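Local atomic coordinates of neural-cadherin (PDB entry 3UBG), a protein that mediates calcium-dependent, homophilic adhesion between cells, its successive cadherin domains usually being held rigid by calcium ions bound at their interfaces. Residues Y180-D185 with F195-E200. Sequence-based numbering, arbitrary orientation.
Sequences YVKAED and FQSTPE. With CA (calcium ion), chain D.
Asp185 and Gln196 lie side by side on neighbouring antiparallel strands of the third cadherin repeat and share one calcium ion, a worked example of how such a domain builds a metal site from the end of a β-hairpin. Asp185 OD2 binds the calcium at 2.4 Å and Gln196 OE1 at 2.6 Å. A chi1 of 174° swings the aspartate carboxylate away from its own backbone N; OD2 is then the oxygen on the metal, and OD1 takes the backbone N-H groups of Asn140 and Asn187. Asn100, Asp134, Asp136 and the backbone carbonyl of Glu102 also bind the ion. On the same buried side, Thr198 turns its methyl CG2 against Ala183 CB at 3.6 Å, and Phe106 and Ala132 extend this packing. Here the threonine hydroxyl stands in for a backbone carbonyl: Ala183 N donates to Thr198 OG1 at 3.0 Å, nearly straight at 166°, and OG1 passes its own hydrogen to Pro199 O.

The other face is looser. Lys182 NZ pairs with Glu184 OE2 at 2.9 Å but reaches Ser197 OG only weakly, at 3.5 Å. At the solvent-exposed end, Glu200 OE1 comes no nearer than 4.1 Å to Tyr180 CD2. The charges of Lys182 and Glu184 probably balance each other on this partly exposed face, while the calcium probably offsets repulsion between Asp185 OD2 and Gln196 OE1.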
ATOM      1  N   TYR A 180     -15.236  -8.485 -11.897  1.00 22.97           N
ATOM      2  CA  TYR A 180     -14.701  -7.235 -11.382  1.00 25.73           C
ATOM      3  C   TYR A 180     -15.276  -7.013 -10.011  1.00 25.77           C
ATOM      4  O   TYR A 180     -16.498  -7.008  -9.839  1.00 24.26           O
ATOM      5  CB  TYR A 180     -15.044  -6.062 -12.304  1.00 26.64           C
ATOM      6  CG  TYR A 180     -14.150  -6.007 -13.490  1.00 24.30           C
ATOM      7  CD1 TYR A 180     -14.433  -6.746 -14.629  1.00 29.05           C
ATOM      8  CD2 TYR A 180     -13.006  -5.231 -13.470  1.00 28.60           C
ATOM      9  CE1 TYR A 180     -13.597  -6.702 -15.729  1.00 28.81           C
ATOM     10  CE2 TYR A 180     -12.163  -5.175 -14.555  1.00 30.07           C
ATOM     11  CZ  TYR A 180     -12.460  -5.915 -15.686  1.00 29.86           C
ATOM     12  OH  TYR A 180     -11.608  -5.860 -16.766  1.00 26.06           O
ATOM     13  N   VAL A 181     -14.396  -6.833  -9.034  1.00 25.26           N
ATOM     14  CA  VAL A 181     -14.833  -6.770  -7.645  1.00 27.66           C
ATOM     15  C   VAL A 181     -14.437  -5.467  -6.977  1.00 25.59           C
ATOM     16  O   VAL A 181     -13.571  -4.748  -7.442  1.00 25.13           O
ATOM     17  CB  VAL A 181     -14.244  -7.917  -6.819  1.00 26.25           C
ATOM     18  CG1 VAL A 181     -14.776  -9.262  -7.322  1.00 23.97           C
ATOM     19  CG2 VAL A 181     -12.700  -7.860  -6.829  1.00 19.31           C
ATOM     20  N   LYS A 182     -15.078  -5.180  -5.862  1.00 26.82           N
ATOM     21  CA  LYS A 182     -14.681  -4.045  -5.063  1.00 25.62           C
ATOM     22  C   LYS A 182     -15.090  -4.266  -3.606  1.00 28.74           C
ATOM     23  O   LYS A 182     -15.919  -5.136  -3.306  1.00 26.09           O
ATOM     24  CB  LYS A 182     -15.312  -2.768  -5.617  1.00 26.32           C
ATOM     25  CG  LYS A 182     -16.781  -2.637  -5.341  1.00 32.43           C
ATOM     26  CD  LYS A 182     -17.203  -1.175  -5.435  1.00 38.11           C
ATOM     27  CE  LYS A 182     -18.658  -0.976  -5.001  1.00 41.46           C
ATOM     28  NZ  LYS A 182     -19.046   0.472  -5.067  1.00 51.29           N
ATOM     29  N   ALA A 183     -14.491  -3.500  -2.698  1.00 27.22           N
ATOM     30  CA  ALA A 183     -14.976  -3.480  -1.328  1.00 24.81           C
ATOM     31  C   ALA A 183     -15.439  -2.072  -0.977  1.00 27.09           C
ATOM     32  O   ALA A 183     -14.930  -1.088  -1.510  1.00 25.37           O
ATOM     33  CB  ALA A 183     -13.913  -3.987  -0.345  1.00 21.54           C
ATOM     34  N   GLU A 184     -16.433  -1.989  -0.103  1.00 25.81           N
ATOM     35  CA  GLU A 184     -16.900  -0.715   0.404  1.00 30.41           C
ATOM     36  C   GLU A 184     -16.734  -0.669   1.905  1.00 30.90           C
ATOM     37  O   GLU A 184     -16.878  -1.681   2.578  1.00 32.35           O
ATOM     38  CB  GLU A 184     -18.379  -0.527   0.107  1.00 34.27           C
ATOM     39  CG  GLU A 184     -18.732  -0.318  -1.341  1.00 36.88           C
ATOM     40  CD  GLU A 184     -20.227  -0.192  -1.521  1.00 41.23           C
ATOM     41  OE1 GLU A 184     -20.963  -0.532  -0.560  1.00 38.64           O
ATOM     42  OE2 GLU A 184     -20.661   0.239  -2.610  1.00 44.98           O
ATOM     43  N   ASP A 185     -16.441   0.511   2.434  1.00 31.17           N
ATOM     44  CA  ASP A 185     -16.586   0.730   3.861  1.00 27.43           C
ATOM     45  C   ASP A 185     -17.939   1.407   4.024  1.00 31.37           C
ATOM     46  O   ASP A 185     -18.102   2.583   3.692  1.00 34.85           O
ATOM     47  CB  ASP A 185     -15.448   1.591   4.422  1.00 24.07           C
ATOM     48  CG  ASP A 185     -15.658   1.956   5.889  1.00 30.39           C
ATOM     49  OD1 ASP A 185     -16.610   1.437   6.510  1.00 31.42           O
ATOM     50  OD2 ASP A 185     -14.856   2.742   6.433  1.00 27.84           O
ATOM     51  N   PHE A 195     -20.611   4.978  -0.932  1.00 55.03           N
ATOM     52  CA  PHE A 195     -19.622   4.785   0.133  1.00 46.11           C
ATOM     53  C   PHE A 195     -18.202   4.784  -0.392  1.00 39.59           C
ATOM     54  O   PHE A 195     -17.975   4.591  -1.591  1.00 40.43           O
ATOM     55  CB  PHE A 195     -19.855   3.457   0.842  1.00 41.67           C
ATOM     56  CG  PHE A 195     -21.214   3.325   1.440  1.00 45.78           C
ATOM     57  CD1 PHE A 195     -21.606   4.148   2.478  1.00 39.44           C
ATOM     58  CD2 PHE A 195     -22.099   2.366   0.967  1.00 45.30           C
ATOM     59  CE1 PHE A 195     -22.857   4.019   3.029  1.00 49.34           C
ATOM     60  CE2 PHE A 195     -23.351   2.232   1.513  1.00 44.41           C
ATOM     61  CZ  PHE A 195     -23.733   3.058   2.547  1.00 51.22           C
ATOM     62  N   GLN A 196     -17.247   4.988   0.510  1.00 35.52           N
ATOM     63  CA  GLN A 196     -15.837   4.797   0.178  1.00 36.57           C
ATOM     64  C   GLN A 196     -15.573   3.400  -0.391  1.00 29.36           C
ATOM     65  O   GLN A 196     -16.111   2.408   0.095  1.00 26.63           O
ATOM     66  CB  GLN A 196     -14.955   4.988   1.405  1.00 34.91           C
ATOM     67  CG  GLN A 196     -15.130   6.292   2.137  1.00 38.16           C
ATOM     68  CD  GLN A 196     -14.799   6.124   3.605  1.00 34.92           C
ATOM     69  OE1 GLN A 196     -14.651   5.005   4.084  1.00 30.06           O
ATOM     70  NE2 GLN A 196     -14.692   7.228   4.324  1.00 35.26           N
ATOM     71  N   SER A 197     -14.703   3.344  -1.392  1.00 30.30           N
ATOM     72  CA  SER A 197     -14.478   2.144  -2.189  1.00 31.50           C
ATOM     73  C   SER A 197     -13.019   1.933  -2.501  1.00 29.68           C
ATOM     74  O   SER A 197     -12.289   2.877  -2.794  1.00 31.43           O
ATOM     75  CB  SER A 197     -15.177   2.275  -3.550  1.00 30.04           C
ATOM     76  OG  SER A 197     -16.579   2.296  -3.417  1.00 40.43           O
ATOM     77  N   THR A 198     -12.607   0.678  -2.484  1.00 27.63           N
ATOM     78  CA  THR A 198     -11.411   0.265  -3.190  1.00 25.36           C
ATOM     79  C   THR A 198     -11.585   0.615  -4.671  1.00 24.04           C
ATOM     80  O   THR A 198     -12.696   0.891  -5.118  1.00 23.71           O
ATOM     81  CB  THR A 198     -11.268  -1.264  -3.119  1.00 24.34           C
ATOM     82  OG1 THR A 198     -12.290  -1.884  -3.918  1.00 19.76           O
ATOM     83  CG2 THR A 198     -11.393  -1.747  -1.681  1.00 25.38           C
ATOM     84  N   PRO A 199     -10.493   0.563  -5.438  1.00 23.88           N
ATOM     85  CA  PRO A 199     -10.554   0.479  -6.903  1.00 25.09           C
ATOM     86  C   PRO A 199     -11.293  -0.792  -7.339  1.00 28.74           C
ATOM     87  O   PRO A 199     -11.442  -1.737  -6.546  1.00 25.82           O
ATOM     88  CB  PRO A 199      -9.087   0.299  -7.306  1.00 23.46           C
ATOM     89  CG  PRO A 199      -8.291   0.631  -6.115  1.00 26.20           C
ATOM     90  CD  PRO A 199      -9.124   0.403  -4.920  1.00 26.02           C
ATOM     91  N   GLU A 200     -11.749  -0.816  -8.584  1.00 29.50           N
ATOM     92  CA  GLU A 200     -12.280  -2.037  -9.192  1.00 30.31           C
ATOM     93  C   GLU A 200     -11.140  -2.956  -9.587  1.00 30.05           C
ATOM     94  O   GLU A 200     -10.325  -2.604 -10.446  1.00 31.32           O
ATOM     95  CB  GLU A 200     -13.093  -1.723 -10.449  1.00 33.32           C
ATOM     96  CG  GLU A 200     -14.523  -1.240 -10.184  1.00 43.53           C
ATOM     97  CD  GLU A 200     -15.337  -1.080 -11.469  1.00 45.59           C
ATOM     98  OE1 GLU A 200     -15.157  -1.894 -12.407  1.00 42.42           O
ATOM     99  OE2 GLU A 200     -16.153  -0.139 -11.540  1.00 45.73           O
TER
HETATM  100 CA    CA D 901     -12.917   4.090   5.828  1.00 28.27          CA